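Local structure of methylxanthine N3-demethylase NdmB (Pseudomonas putida, 6ICL) at residues Asp170-Val175 with Ile291-Asp296; Leu163-Asn168 with Asp268-Leu273. The protein catalyses the oxygen- and NAD(P)H-dependent N3-demethylation of theobromine and related methylxanthines during bacterial caffeine degradation, using a Rieske [2Fe-2S] cluster and a non-heme iron. One frame throughout, in Å; residues are numbered along the deposited sequence.

Both contacts lie toward one end of the same antiparallel sheet, their centres about 7 Å apart, away from the iron and the [2Fe-2S] cluster. Contact 1 is a strand pair within the sheet: the edge strand 171-181 pairs with strand 284-294, chiefly through backbone hydrogen bonds. Contact 2 joins the loop leading into that edge strand to strand 270-281, one place further in, and relies on side chains alone, over a much smaller area. Val292 and Val272 join the two by backbone bonding, and the Glu294 carboxylate accepts from Arg270 N. Each contact is partly buried and uses an arginine, stacked under an amide in contact 1 and facing a carboxylate in contact 2.

Contact 1. Residues Asp170-Val175 with Ile291-Asp296; sequences DMQVIV and IVREKD
Gln172 lays its side-chain amide over one face of the Arg293 guanidinium, with Gln172 CD 3.6 Å above the centre of the Arg293 plane and the two planes 28° apart. Gln172 CG sits between the backbone N and the carbonyl carbon (chi1 60°), and the extended chain beyond it carries the amide to the arginine. Neighbours hold the stack, since Gln172 NE2 and Arg293 NH2 are both donors. Gln172 OE1 accepts from Asp296 N at 3.3 Å. A side-on salt bridge joins Arg293 NE to Asp296 OD2 at 3.0 Å, in the guanidinium plane, while Arg293 NH2 meets Asp296 OD1, which also accepts from Gln298 N. Arg293 NH1 donates to a water that donates to Gln172 O and Ile291 O; Arg293 NH1 also forms a salt bridge with Asp300 of helix 300-319. Met171 CB packs 3.8 Å from Val292 CG1. In the backbone, Gln172 N bonds to Arg293 O at 2.6 Å and Arg293 N returns to Gln172 O; Ile174 and Ile291 repeat the reciprocal pair. At the strand end, Met171 and Glu294 splay their side chains. This is antiparallel pairing at the edge of the catalytic-domain sheet, as in the helix-grip fold of Rieske oxygenases.

Contact 2. Residues Leu163-Asn168 with Asp268-Leu273; sequences LSDFDN and DSRFVL
Arg270 and Val272 reach from strand 270-281 to the loop 163-168, which leads into the edge strand of the helix-grip catalytic domain. In both residues CB is directed at the loop. The loop contains a type I beta turn from Asp165 to Asn168, closed by Asn168 N bonding to Asp165 O at 3.2 Å.

Arg270 comes first. Its chain bends at chi3 (-38°), which brings the guanidinium round to the Asp165 carboxylate approaching from the opposite direction. The two groups form a salt bridge, with their planes turned 45° against each other, so it is not a flat, coplanar pairing. Arg270 NH1 donates to Asp165 OD1 at 3.2 Å, meeting that oxygen on its syn side and somewhat out of the carboxylate plane. The placing of Asp165 OD2 beside Arg270 NH2 is doubtful, so the NH1 bond is the firmer part of the pair. Arg270 NH1 has a second anionic partner, Glu261, so that the arginine charge is shared between two carboxylates. Asn168 ND2 lies at the edge of the guanidinium, near its plane, 3.7 Å from Arg270 NH2; the Asn168 carbonyl oxygen OD1 turns instead to the backbone N of Asp170.

Val272, two residues along on the same side of the strand, supplies the apolar part. Its CG1, anti to the backbone N, meets Leu163 CD1 at 4.2 Å, while the other branch, CG2, packs 3.6 Å from Asp165 OD1. The Ser164 hydroxyl rests against both methyls, with OG 3.4 Å from Val272 CG2. That same hydroxyl helps to place the carboxylate: while Arg270 NH1 comes on the syn side of Asp165 OD1, Ser164 OG donates to the anti lone pair of this oxygen at 2.8 Å.

Contact 1. Residues Asp170-Val175 with Ile291-Asp296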
# COMPACT_ATOMS: atom_id res chain seq x y z
N ASP A 170 -14.82 24.86 38.85
CA ASP A 170 -14.37 23.69 39.61
C ASP A 170 -14.06 22.49 38.73
O ASP A 170 -13.58 21.48 39.24
CB ASP A 170 -15.42 23.28 40.63
CG ASP A 170 -15.53 24.25 41.79
OD1 ASP A 170 -14.54 24.94 42.10
OD2 ASP A 170 -16.63 24.31 42.37
N MET A 171 -14.34 22.56 37.43
CA MET A 171 -14.20 21.40 36.56
C MET A 171 -13.25 21.71 35.40
O MET A 171 -12.86 22.86 35.18
CB MET A 171 -15.58 20.96 36.06
CG MET A 171 -16.53 20.65 37.23
SD MET A 171 -18.08 19.87 36.76
CE MET A 171 -17.67 18.14 36.94
N GLN A 172 -12.85 20.67 34.68
CA GLN A 172 -12.01 20.86 33.51
C GLN A 172 -12.61 20.12 32.32
O GLN A 172 -13.24 19.06 32.48
CB GLN A 172 -10.56 20.42 33.75
CG GLN A 172 -10.37 18.97 34.14
CD GLN A 172 -8.95 18.68 34.59
OE1 GLN A 172 -8.68 18.60 35.79
NE2 GLN A 172 -8.04 18.52 33.64
N VAL A 173 -12.41 20.68 31.13
CA VAL A 173 -13.08 20.25 29.91
C VAL A 173 -12.07 19.60 28.96
O VAL A 173 -10.91 20.03 28.87
CB VAL A 173 -13.78 21.45 29.25
CG1 VAL A 173 -14.52 21.03 27.96
CG2 VAL A 173 -14.73 22.12 30.24
N ILE A 174 -12.52 18.56 28.26
CA ILE A 174 -11.85 17.99 27.08
C ILE A 174 -12.83 18.09 25.92
O ILE A 174 -13.91 17.50 25.97
CB ILE A 174 -11.45 16.52 27.28
CG1 ILE A 174 -10.49 16.33 28.44
CG2 ILE A 174 -10.85 15.96 25.98
CD1 ILE A 174 -10.40 14.86 28.90
N VAL A 175 -12.45 18.82 24.88
CA VAL A 175 -13.18 18.82 23.62
C VAL A 175 -12.42 17.89 22.67
O VAL A 175 -11.32 18.19 22.20
CB VAL A 175 -13.30 20.24 23.03
CG1 VAL A 175 -14.15 20.20 21.75
CG2 VAL A 175 -13.92 21.18 24.06
N ILE A 291 -15.94 15.91 27.40
CA ILE A 291 -15.89 15.36 28.74
C ILE A 291 -15.64 16.51 29.71
O ILE A 291 -14.68 17.27 29.53
CB ILE A 291 -14.79 14.29 28.86
CG1 ILE A 291 -14.95 13.22 27.78
CG2 ILE A 291 -14.78 13.67 30.25
CD1 ILE A 291 -13.77 12.25 27.70
N VAL A 292 -16.50 16.64 30.72
CA VAL A 292 -16.34 17.64 31.78
C VAL A 292 -16.25 16.90 33.09
O VAL A 292 -17.11 16.07 33.41
CB VAL A 292 -17.50 18.64 31.82
CG1 VAL A 292 -17.17 19.78 32.83
CG2 VAL A 292 -17.75 19.20 30.42
N ARG A 293 -15.20 17.19 33.85
CA ARG A 293 -14.94 16.47 35.08
C ARG A 293 -14.35 17.43 36.10
O ARG A 293 -13.80 18.48 35.74
CB ARG A 293 -13.99 15.29 34.85
CG ARG A 293 -12.51 15.68 34.77
CD ARG A 293 -11.70 14.54 34.19
NE ARG A 293 -10.25 14.67 34.34
CZ ARG A 293 -9.43 15.17 33.41
NH1 ARG A 293 -9.89 15.64 32.26
NH2 ARG A 293 -8.12 15.20 33.65
N GLU A 294 -14.46 17.05 37.37
CA GLU A 294 -13.85 17.83 38.44
C GLU A 294 -12.33 17.75 38.34
O GLU A 294 -11.78 16.70 38.01
CB GLU A 294 -14.32 17.30 39.80
CG GLU A 294 -15.79 17.62 40.09
CD GLU A 294 -16.37 16.85 41.26
OE1 GLU A 294 -15.61 16.13 41.95
OE2 GLU A 294 -17.60 16.96 41.47
N LYS A 295 -11.66 18.86 38.65
CA LYS A 295 -10.21 18.91 38.47
C LYS A 295 -9.54 17.82 39.30
O LYS A 295 -9.95 17.55 40.43
CB LYS A 295 -9.68 20.29 38.86
CG LYS A 295 -10.41 21.40 38.14
CD LYS A 295 -9.81 22.76 38.45
CE LYS A 295 -10.36 23.81 37.51
NZ LYS A 295 -9.56 25.06 37.48
N ASP A 296 -8.51 17.14 38.72
CA ASP A 296 -8.01 15.93 39.37
C ASP A 296 -6.52 15.65 39.22
O ASP A 296 -6.06 14.65 39.79
CB ASP A 296 -8.80 14.71 38.88
CG ASP A 296 -8.65 14.45 37.37
OD1 ASP A 296 -7.90 15.18 36.68
OD2 ASP A 296 -9.29 13.49 36.88
O HOH W 1 -12.59 16.52 31.31

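Contact 2. Residues Leu163-Asn168 with Asp268-Leu273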
# COMPACT_ATOMS: atom_id res chain seq x y z
N LEU A 163 -24.96 21.98 26.66
CA LEU A 163 -23.89 21.29 27.38
C LEU A 163 -23.74 21.97 28.73
O LEU A 163 -23.74 23.19 28.82
CB LEU A 163 -22.56 21.33 26.61
CG LEU A 163 -21.27 21.20 27.42
CD1 LEU A 163 -21.04 19.77 27.88
CD2 LEU A 163 -20.05 21.73 26.63
N SER A 164 -23.62 21.18 29.79
CA SER A 164 -23.50 21.74 31.12
C SER A 164 -22.04 21.85 31.52
O SER A 164 -21.20 21.04 31.11
CB SER A 164 -24.26 20.90 32.14
OG SER A 164 -23.63 19.65 32.38
N ASP A 165 -21.74 22.88 32.33
CA ASP A 165 -20.49 23.02 33.08
C ASP A 165 -19.27 23.38 32.24
O ASP A 165 -18.15 23.28 32.76
CB ASP A 165 -20.13 21.75 33.87
CG ASP A 165 -21.21 21.35 34.87
OD1 ASP A 165 -22.13 20.60 34.49
OD2 ASP A 165 -21.11 21.79 36.03
N PHE A 166 -19.43 23.81 30.99
CA PHE A 166 -18.27 24.23 30.22
C PHE A 166 -17.52 25.34 30.94
O PHE A 166 -16.29 25.37 30.94
CB PHE A 166 -18.71 24.65 28.81
CG PHE A 166 -17.56 24.89 27.83
CD1 PHE A 166 -16.97 23.83 27.14
CD2 PHE A 166 -17.10 26.18 27.58
CE1 PHE A 166 -15.94 24.05 26.23
CE2 PHE A 166 -16.07 26.42 26.69
CZ PHE A 166 -15.48 25.34 26.01
N ASP A 167 -18.25 26.23 31.61
CA ASP A 167 -17.68 27.39 32.29
C ASP A 167 -17.57 27.21 33.80
O ASP A 167 -17.30 28.19 34.50
CB ASP A 167 -18.50 28.63 31.97
CG ASP A 167 -18.43 29.01 30.51
OD1 ASP A 167 -17.31 29.02 29.94
OD2 ASP A 167 -19.50 29.28 29.92
N ASN A 168 -17.77 26.01 34.32
CA ASN A 168 -17.72 25.77 35.76
C ASN A 168 -16.27 25.70 36.23
O ASN A 168 -15.56 24.72 35.94
CB ASN A 168 -18.47 24.48 36.09
CG ASN A 168 -18.32 24.05 37.55
OD1 ASN A 168 -17.68 24.72 38.36
ND2 ASN A 168 -18.92 22.92 37.87
N ASP A 268 -21.03 14.02 46.30
CA ASP A 268 -21.83 14.70 45.28
C ASP A 268 -21.03 14.98 44.01
O ASP A 268 -21.38 15.90 43.27
CB ASP A 268 -22.39 16.01 45.83
CG ASP A 268 -23.57 15.78 46.76
OD1 ASP A 268 -24.51 15.03 46.38
OD2 ASP A 268 -23.54 16.36 47.87
N SER A 269 -19.98 14.20 43.75
CA SER A 269 -19.14 14.47 42.59
C SER A 269 -19.89 14.18 41.30
O SER A 269 -20.63 13.20 41.19
CB SER A 269 -17.86 13.64 42.65
OG SER A 269 -18.15 12.26 42.80
N ARG A 270 -19.70 15.06 40.32
CA ARG A 270 -20.37 14.95 39.03
C ARG A 270 -19.37 14.75 37.90
O ARG A 270 -18.21 15.18 37.99
CB ARG A 270 -21.22 16.17 38.76
CG ARG A 270 -22.40 16.27 39.67
CD ARG A 270 -23.20 17.49 39.32
NE ARG A 270 -22.30 18.57 38.96
CZ ARG A 270 -22.41 19.29 37.86
NH1 ARG A 270 -23.40 19.06 37.01
NH2 ARG A 270 -21.53 20.25 37.62
N PHE A 271 -19.84 14.11 36.84
CA PHE A 271 -19.08 13.84 35.63
C PHE A 271 -20.04 14.07 34.47
O PHE A 271 -21.14 13.51 34.49
CB PHE A 271 -18.55 12.40 35.66
CG PHE A 271 -17.70 12.02 34.50
CD1 PHE A 271 -16.33 12.25 34.53
CD2 PHE A 271 -18.25 11.38 33.39
CE1 PHE A 271 -15.52 11.87 33.44
CE2 PHE A 271 -17.45 11.00 32.30
CZ PHE A 271 -16.08 11.25 32.34
N VAL A 272 -19.66 14.90 33.50
CA VAL A 272 -20.50 15.15 32.33
C VAL A 272 -19.88 14.50 31.09
O VAL A 272 -18.71 14.75 30.77
CB VAL A 272 -20.71 16.65 32.09
CG1 VAL A 272 -21.52 16.86 30.81
CG2 VAL A 272 -21.41 17.29 33.28
N LEU A 273 -20.66 13.66 30.41
CA LEU A 273 -20.30 13.13 29.10
C LEU A 273 -21.32 13.66 28.11
O LEU A 273 -22.54 13.52 28.31
CB LEU A 273 -20.27 11.59 29.10
CG LEU A 273 -19.71 10.92 27.82
CD1 LEU A 273 -18.27 11.37 27.50
CD2 LEU A 273 -19.80 9.39 27.87